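Local coordinates for thioesterase domain-containing protein (Pyrococcus horikoshii, PDB 1IXL), which is of unknown function but adopts a hot-dog fold and may hydrolyse acyl-CoA thioesters, at residues A[70-75]-A[118-123]; A[61-66]-A[101-106]; A[32-37]-A[85-90]; A[79-84]-A[112-117]. All blocks are in the same frame, centred on the assembly; numbering follows the deposited sequence.

Contact 1: A[70-75]-A[118-123]; sequences LGKAEV and KFYCYV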
loop_
_atom_site.group_PDB
_atom_site.type_symbol
_atom_site.label_atom_id
_atom_site.label_comp_id
_atom_site.label_asym_id
_atom_site.label_seq_id
_atom_site.Cartn_x
_atom_site.Cartn_y
_atom_site.Cartn_z
ATOM N N LEU A 70 -2.119 4.072 -9.827
ATOM C CA LEU A 70 -3.411 3.875 -9.163
ATOM C C LEU A 70 -4.448 4.796 -9.814
ATOM O O LEU A 70 -4.250 6.014 -9.903
ATOM C CB LEU A 70 -3.295 4.168 -7.664
ATOM C CG LEU A 70 -4.597 4.017 -6.873
ATOM C CD1 LEU A 70 -5.144 2.581 -7.020
ATOM C CD2 LEU A 70 -4.318 4.367 -5.367
ATOM N N GLY A 71 -5.549 4.215 -10.274
ATOM C CA GLY A 71 -6.576 5.024 -10.928
ATOM C C GLY A 71 -7.711 5.427 -10.008
ATOM O O GLY A 71 -8.192 6.568 -10.037
ATOM N N LYS A 72 -8.127 4.483 -9.178
ATOM C CA LYS A 72 -9.238 4.707 -8.272
ATOM C C LYS A 72 -9.077 3.834 -7.045
ATOM O O LYS A 72 -8.443 2.772 -7.097
ATOM C CB LYS A 72 -10.540 4.347 -8.996
ATOM C CG LYS A 72 -11.785 4.525 -8.189
ATOM C CD LYS A 72 -13.006 4.062 -8.996
ATOM C CE LYS A 72 -13.028 2.547 -9.127
ATOM N NZ LYS A 72 -14.410 2.028 -9.342
ATOM N N ALA A 73 -9.673 4.272 -5.943
ATOM C CA ALA A 73 -9.600 3.516 -4.708
ATOM C C ALA A 73 -10.818 3.802 -3.846
ATOM O O ALA A 73 -11.364 4.898 -3.874
ATOM C CB ALA A 73 -8.320 3.885 -3.951
ATOM N N GLU A 74 -11.259 2.795 -3.115
ATOM C CA GLU A 74 -12.365 2.950 -2.190
ATOM C C GLU A 74 -11.772 2.386 -0.907
ATOM O O GLU A 74 -11.265 1.260 -0.897
ATOM C CB GLU A 74 -13.564 2.122 -2.651
ATOM C CG GLU A 74 -14.079 2.578 -4.022
ATOM C CD GLU A 74 -14.991 1.554 -4.674
ATOM O OE1 GLU A 74 -14.735 0.334 -4.517
ATOM O OE2 GLU A 74 -15.954 1.973 -5.360
ATOM N N VAL A 75 -11.787 3.158 0.166
ATOM C CA VAL A 75 -11.208 2.664 1.412
ATOM C C VAL A 75 -12.089 2.998 2.606
ATOM O O VAL A 75 -12.868 3.958 2.579
ATOM C CB VAL A 75 -9.807 3.259 1.669
ATOM C CG1 VAL A 75 -8.826 2.824 0.557
ATOM C CG2 VAL A 75 -9.891 4.793 1.759
ATOM N N LYS A 118 -10.260 -1.366 -1.819
ATOM C CA LYS A 118 -10.107 -1.931 -3.146
ATOM C C LYS A 118 -9.349 -0.883 -3.947
ATOM O O LYS A 118 -9.720 0.292 -3.937
ATOM C CB LYS A 118 -11.459 -2.182 -3.806
ATOM C CG LYS A 118 -12.197 -3.386 -3.258
ATOM C CD LYS A 118 -13.179 -3.939 -4.291
ATOM C CE LYS A 118 -14.170 -4.889 -3.627
ATOM N NZ LYS A 118 -13.575 -5.517 -2.408
ATOM N N PHE A 119 -8.278 -1.298 -4.610
ATOM C CA PHE A 119 -7.469 -0.385 -5.408
ATOM C C PHE A 119 -7.511 -0.839 -6.874
ATOM O O PHE A 119 -7.169 -1.984 -7.191
ATOM C CB PHE A 119 -6.032 -0.369 -4.874
ATOM C CG PHE A 119 -5.917 0.202 -3.479
ATOM C CD1 PHE A 119 -6.448 -0.480 -2.389
ATOM C CD2 PHE A 119 -5.359 1.459 -3.276
ATOM C CE1 PHE A 119 -6.428 0.098 -1.100
ATOM C CE2 PHE A 119 -5.332 2.038 -2.008
ATOM C CZ PHE A 119 -5.865 1.363 -0.926
ATOM N N TYR A 120 -7.950 0.064 -7.749
ATOM C CA TYR A 120 -8.077 -0.204 -9.183
ATOM C C TYR A 120 -6.830 0.351 -9.841
ATOM O O TYR A 120 -6.659 1.572 -9.972
ATOM C CB TYR A 120 -9.356 0.452 -9.731
ATOM C CG TYR A 120 -10.604 0.004 -9.000
ATOM C CD1 TYR A 120 -10.809 0.347 -7.667
ATOM C CD2 TYR A 120 -11.565 -0.797 -9.630
ATOM C CE1 TYR A 120 -11.928 -0.090 -6.974
ATOM C CE2 TYR A 120 -12.686 -1.242 -8.945
ATOM C CZ TYR A 120 -12.860 -0.884 -7.617
ATOM O OH TYR A 120 -13.950 -1.317 -6.908
ATOM N N CYS A 121 -5.965 -0.578 -10.246
ATOM C CA CYS A 121 -4.668 -0.282 -10.824
ATOM C C CYS A 121 -4.586 -0.528 -12.334
ATOM O O CYS A 121 -5.235 -1.440 -12.868
ATOM C CB CYS A 121 -3.607 -1.136 -10.111
ATOM S SG CYS A 121 -3.834 -1.250 -8.285
ATOM N N TYR A 122 -3.770 0.288 -13.003
ATOM C CA TYR A 122 -3.604 0.186 -14.450
ATOM C C TYR A 122 -2.158 0.070 -14.862
ATOM O O TYR A 122 -1.331 0.877 -14.456
ATOM C CB TYR A 122 -4.176 1.432 -15.131
ATOM C CG TYR A 122 -5.669 1.531 -15.021
ATOM C CD1 TYR A 122 -6.500 0.859 -15.925
ATOM C CD2 TYR A 122 -6.255 2.264 -13.997
ATOM C CE1 TYR A 122 -7.889 0.917 -15.810
ATOM C CE2 TYR A 122 -7.632 2.329 -13.861
ATOM C CZ TYR A 122 -8.447 1.656 -14.767
ATOM O OH TYR A 122 -9.805 1.691 -14.602
ATOM N N VAL A 123 -1.866 -0.921 -15.691
ATOM C CA VAL A 123 -0.526 -1.088 -16.210
ATOM C C VAL A 123 -0.575 -0.375 -17.564
ATOM O O VAL A 123 -1.298 -0.796 -18.480
ATOM C CB VAL A 123 -0.205 -2.577 -16.379
ATOM C CG1 VAL A 123 1.174 -2.752 -16.986
ATOM C CG2 VAL A 123 -0.285 -3.266 -15.012
#
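In this hot-dog fold an antiparallel sheet packs against one long helix, and segment 70-75, on an outermost strand of the chain, pairs antiparallel with segment 118-123, the register broken by a classic beta bulge at which Gly71 and Lys72 both face Tyr120. Tyr120 O takes the N-H of Gly71 N nearly along its C=O axis at 2.9 Å, and that of Lys72 N only weakly. On the face carrying Lys72, Glu74 and Tyr120, the tyrosine ring leaves with CG anti to its carbonyl carbon (chi1 -56°). Lys72 runs alongside it, extended until a bend at chi3 (72°). That bend lays Lys72 CE over the ring centre, 3.4 Å from the Tyr120 centroid, and holds NZ above the same face as a cation-pi partner. At the far end Tyr120 OH donates to Glu74 OE1 over 3.0 Å, meeting it from above the carboxylate plane, with ring and carboxylate 87° apart. An alanine here in place of Tyr120 would probably leave the Lys72 and Glu74 side chains less firmly fixed. On the other face, toward helix 48-63, Phe119 packs against Ala73 CB and Val75 CG1, while Leu70 CD2 sits at the ring edge, 3.7 Å from Phe119 CD2.

Contact 2: A[61-66]-A[101-106]; sequences LAVNEP and KIVEVK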
loop_
_atom_site.group_PDB
_atom_site.type_symbol
_atom_site.label_atom_id
_atom_site.label_comp_id
_atom_site.label_asym_id
_atom_site.label_seq_id
_atom_site.Cartn_x
_atom_site.Cartn_y
_atom_site.Cartn_z
ATOM N N LEU A 61 2.797 -2.833 -5.522
ATOM C CA LEU A 61 3.732 -3.972 -5.524
ATOM C C LEU A 61 3.049 -5.306 -5.733
ATOM O O LEU A 61 3.698 -6.274 -6.131
ATOM C CB LEU A 61 4.597 -4.006 -4.250
ATOM C CG LEU A 61 5.487 -2.760 -4.112
ATOM C CD1 LEU A 61 6.457 -2.898 -2.936
ATOM C CD2 LEU A 61 6.257 -2.548 -5.391
ATOM N N ALA A 62 1.750 -5.381 -5.470
ATOM C CA ALA A 62 1.044 -6.624 -5.718
ATOM C C ALA A 62 0.976 -6.798 -7.247
ATOM O O ALA A 62 0.912 -7.922 -7.746
ATOM C CB ALA A 62 -0.351 -6.590 -5.109
ATOM N N VAL A 63 0.995 -5.692 -7.994
ATOM C CA VAL A 63 0.971 -5.790 -9.464
ATOM C C VAL A 63 2.417 -5.858 -9.930
ATOM O O VAL A 63 2.765 -6.657 -10.792
ATOM C CB VAL A 63 0.261 -4.586 -10.100
ATOM C CG1 VAL A 63 0.321 -4.688 -11.639
ATOM C CG2 VAL A 63 -1.202 -4.548 -9.613
ATOM N N ASN A 64 3.246 -4.988 -9.365
ATOM C CA ASN A 64 4.678 -4.966 -9.625
ATOM C C ASN A 64 5.079 -4.945 -11.094
ATOM O O ASN A 64 5.906 -5.739 -11.539
ATOM C CB ASN A 64 5.332 -6.163 -8.921
ATOM C CG ASN A 64 6.846 -6.044 -8.842
ATOM O OD1 ASN A 64 7.385 -4.947 -8.699
ATOM N ND2 ASN A 64 7.544 -7.184 -8.922
ATOM N N GLU A 65 4.495 -4.012 -11.829
ATOM C CA GLU A 65 4.780 -3.828 -13.240
ATOM C C GLU A 65 5.339 -2.411 -13.271
ATOM O O GLU A 65 4.785 -1.525 -12.636
ATOM C CB GLU A 65 3.477 -3.923 -14.025
ATOM C CG GLU A 65 3.636 -4.527 -15.368
ATOM C CD GLU A 65 3.451 -6.026 -15.354
ATOM O OE1 GLU A 65 2.280 -6.474 -15.379
ATOM O OE2 GLU A 65 4.473 -6.749 -15.310
ATOM N N PRO A 66 6.441 -2.169 -14.003
ATOM C CA PRO A 66 7.048 -0.831 -14.071
ATOM C C PRO A 66 6.117 0.381 -14.193
ATOM O O PRO A 66 6.220 1.346 -13.415
ATOM C CB PRO A 66 7.988 -0.942 -15.267
ATOM C CG PRO A 66 8.445 -2.396 -15.189
ATOM C CD PRO A 66 7.162 -3.129 -14.867
ATOM N N LYS A 101 -6.128 -4.055 -13.019
ATOM C CA LYS A 101 -6.039 -5.013 -11.932
ATOM C C LYS A 101 -6.792 -4.492 -10.704
ATOM O O LYS A 101 -6.638 -3.338 -10.331
ATOM C CB LYS A 101 -4.571 -5.213 -11.563
ATOM C CG LYS A 101 -3.648 -5.431 -12.765
ATOM C CD LYS A 101 -3.824 -6.826 -13.343
ATOM C CE LYS A 101 -2.819 -7.116 -14.459
ATOM N NZ LYS A 101 -1.410 -6.867 -14.051
ATOM N N ILE A 102 -7.625 -5.327 -10.098
ATOM C CA ILE A 102 -8.343 -4.915 -8.892
ATOM C C ILE A 102 -7.576 -5.564 -7.738
ATOM O O ILE A 102 -7.411 -6.779 -7.692
ATOM C CB ILE A 102 -9.805 -5.387 -8.905
ATOM C CG1 ILE A 102 -10.550 -4.719 -10.062
ATOM C CG2 ILE A 102 -10.491 -5.018 -7.597
ATOM C CD1 ILE A 102 -11.992 -5.237 -10.256
ATOM N N VAL A 103 -7.082 -4.747 -6.819
ATOM C CA VAL A 103 -6.287 -5.260 -5.711
ATOM C C VAL A 103 -6.973 -4.952 -4.395
ATOM O O VAL A 103 -7.405 -3.828 -4.172
ATOM C CB VAL A 103 -4.908 -4.595 -5.718
ATOM C CG1 VAL A 103 -4.058 -5.113 -4.569
ATOM C CG2 VAL A 103 -4.237 -4.846 -7.072
ATOM N N GLU A 104 -7.096 -5.951 -3.536
ATOM C CA GLU A 104 -7.710 -5.720 -2.242
ATOM C C GLU A 104 -6.546 -5.521 -1.280
ATOM O O GLU A 104 -5.526 -6.206 -1.378
ATOM C CB GLU A 104 -8.550 -6.929 -1.813
ATOM C CG GLU A 104 -9.140 -6.787 -0.414
ATOM C CD GLU A 104 -10.136 -7.884 -0.085
ATOM O OE1 GLU A 104 -9.804 -9.071 -0.321
ATOM O OE2 GLU A 104 -11.243 -7.557 0.407
ATOM N N VAL A 105 -6.671 -4.567 -0.370
ATOM C CA VAL A 105 -5.596 -4.334 0.582
ATOM C C VAL A 105 -6.190 -4.179 1.972
ATOM O O VAL A 105 -7.247 -3.565 2.159
ATOM C CB VAL A 105 -4.789 -3.030 0.265
ATOM C CG1 VAL A 105 -3.664 -2.877 1.255
ATOM C CG2 VAL A 105 -4.223 -3.062 -1.147
ATOM N N LYS A 106 -5.516 -4.762 2.945
ATOM C CA LYS A 106 -5.945 -4.644 4.321
ATOM C C LYS A 106 -4.692 -4.234 5.066
ATOM O O LYS A 106 -3.618 -4.797 4.838
ATOM C CB LYS A 106 -6.487 -5.983 4.847
ATOM C CG LYS A 106 -7.941 -6.218 4.472
ATOM C CD LYS A 106 -8.588 -7.257 5.370
ATOM C CE LYS A 106 -8.760 -8.577 4.659
ATOM N NZ LYS A 106 -9.715 -8.411 3.531
#
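Helix 48-63 of the hot-dog fold ends against the concave sheet here, and the last turn lies on strand 100-109 purely through side chains: no hydrogen bond joins segments 61-66 and 101-106. The close-packed part is built of small apolar groups. Ala62 CB points at the strand and meets Val103 CG1 at 4.0 Å. One residue on, Val63 CG2 has a methyl and a methylene in front of it, with Val103 CG2 at 4.0 Å and Lys101 CB at 3.9 Å. Val103 stands with CG1 anti to its backbone N and CG2 beside it, so its two methyls are shared out, one to Ala62 and one to Val63. Strand 112-123 flanks the site, with Cys121 touching Val103 and Val123 touching Val63.

Toward the partly exposed Glu65 the fit loosens. Asn64 breaks the helix with positive phi (51°), its side chain held by the backbone of Glu5 and Arg7, and the chain then turns so that Glu65 points back at the strand. Lys101 bends at chi2 (-74°) and again at chi4, passing obliquely over Val63 with NZ 3.7 Å from Val63 CG1. Lys101 NZ and Glu65 OE1 then form a long salt bridge of 3.9 Å, their chains crossing at about a right angle. Glu65 also has a weak, long ion pair with Arg7. The aliphatic part of Lys101 thus extends the apolar packing, so between these two segments the attraction is probably mainly apolar, with the long ion pair adding little.

Contact 3: A[32-37]-A[85-90]; sequences LETIDE and DKLVAK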
loop_
_atom_site.group_PDB
_atom_site.type_symbol
_atom_site.label_atom_id
_atom_site.label_comp_id
_atom_site.label_asym_id
_atom_site.label_seq_id
_atom_site.Cartn_x
_atom_site.Cartn_y
_atom_site.Cartn_z
ATOM N N LEU A 32 5.149 -0.306 7.885
ATOM C CA LEU A 32 5.452 1.086 8.161
ATOM C C LEU A 32 5.388 1.360 9.657
ATOM O O LEU A 32 4.406 1.006 10.324
ATOM C CB LEU A 32 4.450 2.006 7.451
ATOM C CG LEU A 32 4.487 3.518 7.738
ATOM C CD1 LEU A 32 5.779 4.124 7.219
ATOM C CD2 LEU A 32 3.301 4.197 7.039
ATOM N N GLU A 33 6.453 1.963 10.170
ATOM C CA GLU A 33 6.516 2.368 11.574
ATOM C C GLU A 33 6.037 3.819 11.525
ATOM O O GLU A 33 6.646 4.654 10.842
ATOM C CB GLU A 33 7.960 2.323 12.094
ATOM C CG GLU A 33 8.450 0.923 12.448
ATOM C CD GLU A 33 7.741 0.352 13.662
ATOM O OE1 GLU A 33 7.976 -0.840 13.980
ATOM O OE2 GLU A 33 6.955 1.098 14.302
ATOM N N THR A 34 4.937 4.120 12.199
ATOM C CA THR A 34 4.447 5.492 12.176
ATOM C C THR A 34 5.327 6.387 13.041
ATOM O O THR A 34 5.825 5.952 14.088
ATOM C CB THR A 34 2.988 5.575 12.629
ATOM O OG1 THR A 34 2.844 5.004 13.934
ATOM C CG2 THR A 34 2.099 4.837 11.642
ATOM N N ILE A 35 5.537 7.622 12.583
ATOM C CA ILE A 35 6.378 8.588 13.288
ATOM C C ILE A 35 5.635 9.848 13.685
ATOM O O ILE A 35 4.530 10.124 13.202
ATOM C CB ILE A 35 7.623 9.006 12.457
ATOM C CG1 ILE A 35 7.188 9.546 11.091
ATOM C CG2 ILE A 35 8.561 7.816 12.305
ATOM C CD1 ILE A 35 8.360 10.037 10.226
ATOM N N ASP A 36 6.269 10.624 14.554
ATOM C CA ASP A 36 5.662 11.831 15.089
ATOM C C ASP A 36 5.193 12.879 14.071
ATOM O O ASP A 36 4.207 13.574 14.303
ATOM C CB ASP A 36 6.616 12.458 16.103
ATOM C CG ASP A 36 5.914 13.408 17.029
ATOM O OD1 ASP A 36 5.991 14.632 16.809
ATOM O OD2 ASP A 36 5.258 12.916 17.966
ATOM N N GLU A 37 5.883 12.992 12.942
ATOM C CA GLU A 37 5.497 13.974 11.935
ATOM C C GLU A 37 4.164 13.651 11.263
ATOM O O GLU A 37 3.547 14.523 10.641
ATOM C CB GLU A 37 6.593 14.102 10.862
ATOM C CG GLU A 37 7.910 14.694 11.388
ATOM C CD GLU A 37 8.843 13.653 11.997
ATOM O OE1 GLU A 37 8.425 12.877 12.886
ATOM O OE2 GLU A 37 10.014 13.613 11.573
ATOM N N ASP A 85 2.504 3.144 16.353
ATOM C CA ASP A 85 1.941 1.902 15.830
ATOM C C ASP A 85 2.815 1.460 14.660
ATOM O O ASP A 85 3.348 2.285 13.924
ATOM C CB ASP A 85 0.500 2.098 15.300
ATOM C CG ASP A 85 -0.526 2.311 16.401
ATOM O OD1 ASP A 85 -0.185 2.178 17.602
ATOM O OD2 ASP A 85 -1.690 2.597 16.056
ATOM N N LYS A 86 2.975 0.153 14.511
ATOM C CA LYS A 86 3.724 -0.413 13.406
ATOM C C LYS A 86 2.604 -1.019 12.569
ATOM O O LYS A 86 1.781 -1.792 13.093
ATOM C CB LYS A 86 4.658 -1.524 13.875
ATOM C CG LYS A 86 5.365 -2.241 12.730
ATOM C CD LYS A 86 5.793 -3.638 13.142
ATOM C CE LYS A 86 5.931 -4.543 11.936
ATOM N NZ LYS A 86 6.862 -3.934 10.952
ATOM N N LEU A 87 2.560 -0.666 11.292
ATOM C CA LEU A 87 1.509 -1.155 10.405
ATOM C C LEU A 87 2.039 -2.055 9.302
ATOM O O LEU A 87 3.158 -1.867 8.841
ATOM C CB LEU A 87 0.788 0.027 9.739
ATOM C CG LEU A 87 0.281 1.175 10.629
ATOM C CD1 LEU A 87 -0.357 2.271 9.737
ATOM C CD2 LEU A 87 -0.745 0.649 11.642
ATOM N N VAL A 88 1.227 -3.028 8.892
ATOM C CA VAL A 88 1.597 -3.914 7.794
ATOM C C VAL A 88 0.437 -3.999 6.792
ATOM O O VAL A 88 -0.656 -4.426 7.126
ATOM C CB VAL A 88 1.916 -5.353 8.252
ATOM C CG1 VAL A 88 2.285 -6.213 7.023
ATOM C CG2 VAL A 88 3.054 -5.354 9.262
ATOM N N ALA A 89 0.692 -3.593 5.559
ATOM C CA ALA A 89 -0.327 -3.662 4.531
ATOM C C ALA A 89 -0.115 -4.948 3.724
ATOM O O ALA A 89 1.006 -5.239 3.320
ATOM C CB ALA A 89 -0.213 -2.443 3.626
ATOM N N LYS A 90 -1.193 -5.707 3.524
ATOM C CA LYS A 90 -1.182 -6.938 2.744
ATOM C C LYS A 90 -2.097 -6.738 1.530
ATOM O O LYS A 90 -3.301 -6.561 1.670
ATOM C CB LYS A 90 -1.641 -8.115 3.617
ATOM C CG LYS A 90 -0.704 -8.295 4.828
ATOM C CD LYS A 90 -1.004 -9.526 5.674
ATOM C CE LYS A 90 -0.178 -9.459 6.967
ATOM N NZ LYS A 90 -0.474 -10.631 7.845
#
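The Glu33 carboxylate, folded back by a bend at chi2 (-68°), lays one face over the aliphatic stem of Lys86: CB and CG of Lys86 sit about 3 Å off its plane, and Glu33 OE1 is 3.2 Å from Lys86 CG. Here strands 27-33 and 86-97 pair antiparallel in the hot-dog sheet. Lys86 NZ forms a salt bridge with Glu31 instead. At the Asp85 carbonyl, Thr34 N donates nearly along the C=O axis at 3.0 Å, and Thr34 OG1 arrives in the carbonyl plane, on a lone pair, at 2.8 Å. These bonds close the end of the pairing. Thr34 OG1 occupies the crowded position between N and carbonyl carbon (chi1 56°), which brings it to the same oxygen as its own amide and sends CG2 across to Leu87 CD1, 4.0 Å away. A valine here would remove the hydroxyl that gives Asp85 O its second bond from Thr34, and would probably loosen the strand end. Leu32 and Leu87 share the face toward helix 48-63, both touching Leu54. Their backbones form a hydrogen-bonded pair, in which Leu87 N points almost straight at Leu32 O, 2.7 Å away with an angle of 178° at the hydrogen.

Contact 4: A[79-84]-A[112-117]; sequences KPVKVG and EVVLEG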
loop_
_atom_site.group_PDB
_atom_site.type_symbol
_atom_site.label_atom_id
_atom_site.label_comp_id
_atom_site.label_asym_id
_atom_site.label_seq_id
_atom_site.Cartn_x
_atom_site.Cartn_y
_atom_site.Cartn_z
ATOM N N LYS A 79 -10.090 1.479 12.202
ATOM C CA LYS A 79 -9.570 1.783 13.554
ATOM C C LYS A 79 -8.560 2.915 13.472
ATOM O O LYS A 79 -7.778 2.973 12.523
ATOM C CB LYS A 79 -8.859 0.578 14.157
ATOM C CG LYS A 79 -9.751 -0.573 14.554
ATOM C CD LYS A 79 -8.889 -1.659 15.186
ATOM C CE LYS A 79 -9.707 -2.576 16.085
ATOM N NZ LYS A 79 -10.773 -3.262 15.312
ATOM N N PRO A 80 -8.553 3.827 14.468
ATOM C CA PRO A 80 -7.611 4.945 14.463
ATOM C C PRO A 80 -6.187 4.455 14.661
ATOM O O PRO A 80 -5.953 3.467 15.350
ATOM C CB PRO A 80 -8.104 5.814 15.621
ATOM C CG PRO A 80 -8.595 4.763 16.626
ATOM C CD PRO A 80 -9.369 3.828 15.703
ATOM N N VAL A 81 -5.228 5.138 14.046
ATOM C CA VAL A 81 -3.830 4.747 14.169
ATOM C C VAL A 81 -3.134 5.804 15.015
ATOM O O VAL A 81 -3.347 7.002 14.830
ATOM C CB VAL A 81 -3.151 4.648 12.760
ATOM C CG1 VAL A 81 -1.643 4.460 12.898
ATOM C CG2 VAL A 81 -3.745 3.483 11.992
ATOM N N LYS A 82 -2.306 5.352 15.948
ATOM C CA LYS A 82 -1.603 6.257 16.847
ATOM C C LYS A 82 -0.102 6.230 16.586
ATOM O O LYS A 82 0.445 5.187 16.254
ATOM C CB LYS A 82 -1.929 5.853 18.301
ATOM C CG LYS A 82 -0.758 5.850 19.252
ATOM C CD LYS A 82 -1.138 5.286 20.627
ATOM C CE LYS A 82 -1.995 6.257 21.411
ATOM N NZ LYS A 82 -1.279 7.542 21.679
ATOM N N VAL A 83 0.568 7.372 16.709
ATOM C CA VAL A 83 2.018 7.412 16.484
ATOM C C VAL A 83 2.667 6.328 17.325
ATOM O O VAL A 83 2.338 6.179 18.498
ATOM C CB VAL A 83 2.636 8.766 16.888
ATOM C CG1 VAL A 83 4.157 8.624 17.031
ATOM C CG2 VAL A 83 2.305 9.818 15.841
ATOM N N GLY A 84 3.583 5.575 16.725
ATOM C CA GLY A 84 4.217 4.488 17.446
ATOM C C GLY A 84 3.681 3.145 16.977
ATOM O O GLY A 84 4.316 2.113 17.196
ATOM N N GLU A 112 -5.233 -6.599 14.271
ATOM C CA GLU A 112 -6.352 -5.716 13.984
ATOM C C GLU A 112 -6.278 -5.056 12.609
ATOM O O GLU A 112 -5.213 -4.636 12.168
ATOM C CB GLU A 112 -6.415 -4.592 15.010
ATOM C CG GLU A 112 -6.169 -4.985 16.446
ATOM C CD GLU A 112 -5.812 -3.770 17.288
ATOM O OE1 GLU A 112 -4.638 -3.657 17.720
ATOM O OE2 GLU A 112 -6.698 -2.918 17.499
ATOM N N VAL A 113 -7.424 -4.952 11.953
ATOM C CA VAL A 113 -7.499 -4.271 10.671
ATOM C C VAL A 113 -7.744 -2.782 10.971
ATOM O O VAL A 113 -8.650 -2.447 11.744
ATOM C CB VAL A 113 -8.655 -4.835 9.821
ATOM C CG1 VAL A 113 -8.861 -3.983 8.575
ATOM C CG2 VAL A 113 -8.330 -6.291 9.417
ATOM N N VAL A 114 -6.919 -1.899 10.403
ATOM C CA VAL A 114 -7.094 -0.462 10.606
ATOM C C VAL A 114 -7.591 0.193 9.311
ATOM O O VAL A 114 -8.106 1.305 9.329
ATOM C CB VAL A 114 -5.773 0.234 11.076
ATOM C CG1 VAL A 114 -5.303 -0.388 12.391
ATOM C CG2 VAL A 114 -4.676 0.117 10.004
ATOM N N LEU A 115 -7.408 -0.497 8.183
ATOM C CA LEU A 115 -7.891 0.006 6.902
ATOM C C LEU A 115 -8.171 -1.151 5.951
ATOM O O LEU A 115 -7.447 -2.136 5.950
ATOM C CB LEU A 115 -6.860 0.949 6.242
ATOM C CG LEU A 115 -7.275 1.481 4.843
ATOM C CD1 LEU A 115 -6.693 2.876 4.636
ATOM C CD2 LEU A 115 -6.806 0.527 3.712
ATOM N N GLU A 116 -9.222 -1.034 5.150
ATOM C CA GLU A 116 -9.516 -2.061 4.153
ATOM C C GLU A 116 -9.924 -1.319 2.893
ATOM O O GLU A 116 -10.626 -0.298 2.950
ATOM C CB GLU A 116 -10.655 -3.005 4.605
ATOM C CG GLU A 116 -11.913 -2.284 5.105
ATOM C CD GLU A 116 -13.086 -3.217 5.374
ATOM O OE1 GLU A 116 -12.853 -4.326 5.905
ATOM O OE2 GLU A 116 -14.242 -2.827 5.068
ATOM N N GLY A 117 -9.498 -1.814 1.743
ATOM C CA GLY A 117 -9.876 -1.114 0.533
ATOM C C GLY A 117 -9.655 -1.870 -0.746
ATOM O O GLY A 117 -8.983 -2.900 -0.749
HETATM O O HOH W 1 -7.214 3.769 10.087
#
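Lys79 leaves its backbone with CG anti to the carbonyl carbon (chi1 -71°), stays extended as far as CE and bends at chi4, while Glu112 starts with CG likewise anti to the carbonyl carbon (chi1 -42°) and is extended beyond it. The two chains cross at about a right angle, with Lys79 CE 3.3 Å from Glu112 OE2. The amine goes past: Lys79 NZ is 4.6 Å from Glu112 OE2, beyond a salt bridge, and it is Arg109 that pairs with this carboxylate. Lys79 CD lies 3.5 Å from Val113 O. Val81 CG2 meets Val114 CB at 3.9 Å. This lies where strand 112-123 turns a corner at Val114, with a classic beta bulge in which Val114 and Leu115 both face Val107; the loop 79-84 runs past that corner. The backbone link is poor, Lys79 N reaching Val114 O only weakly at 3.5 Å. A water does better, donating to Lys79 O at 2.6 Å and to Val114 O at 2.7 Å. Two carbonyls that could not bond each other are thus bridged, so between these two segments the polar link probably rests more on the water than on the weak Lys79 N bond.

The four contacts fall into two close pairs; contact 3 lies across the chain's centre from contacts 1 and 2. Contacts 1 and 2, centres about 9 Å apart, join directly in the sheet, where Phe119 N lies 2.7 Å from Val103 O. Contacts 3 and 4 are about 9 Å apart between centres and meet where Thr34 OG1 approaches Gly84 N. Contact 1 lies about 21 Å from contact 3, centre to centre. Strand 112-123 carries both contact 1 and contact 4, and contact 4 nests within the chain loop contact 1 closes. Helix 48-63 unites them: contact 2 uses its end, while Phe119, Leu32 and Val81 pack on it from the others. No active site is established here.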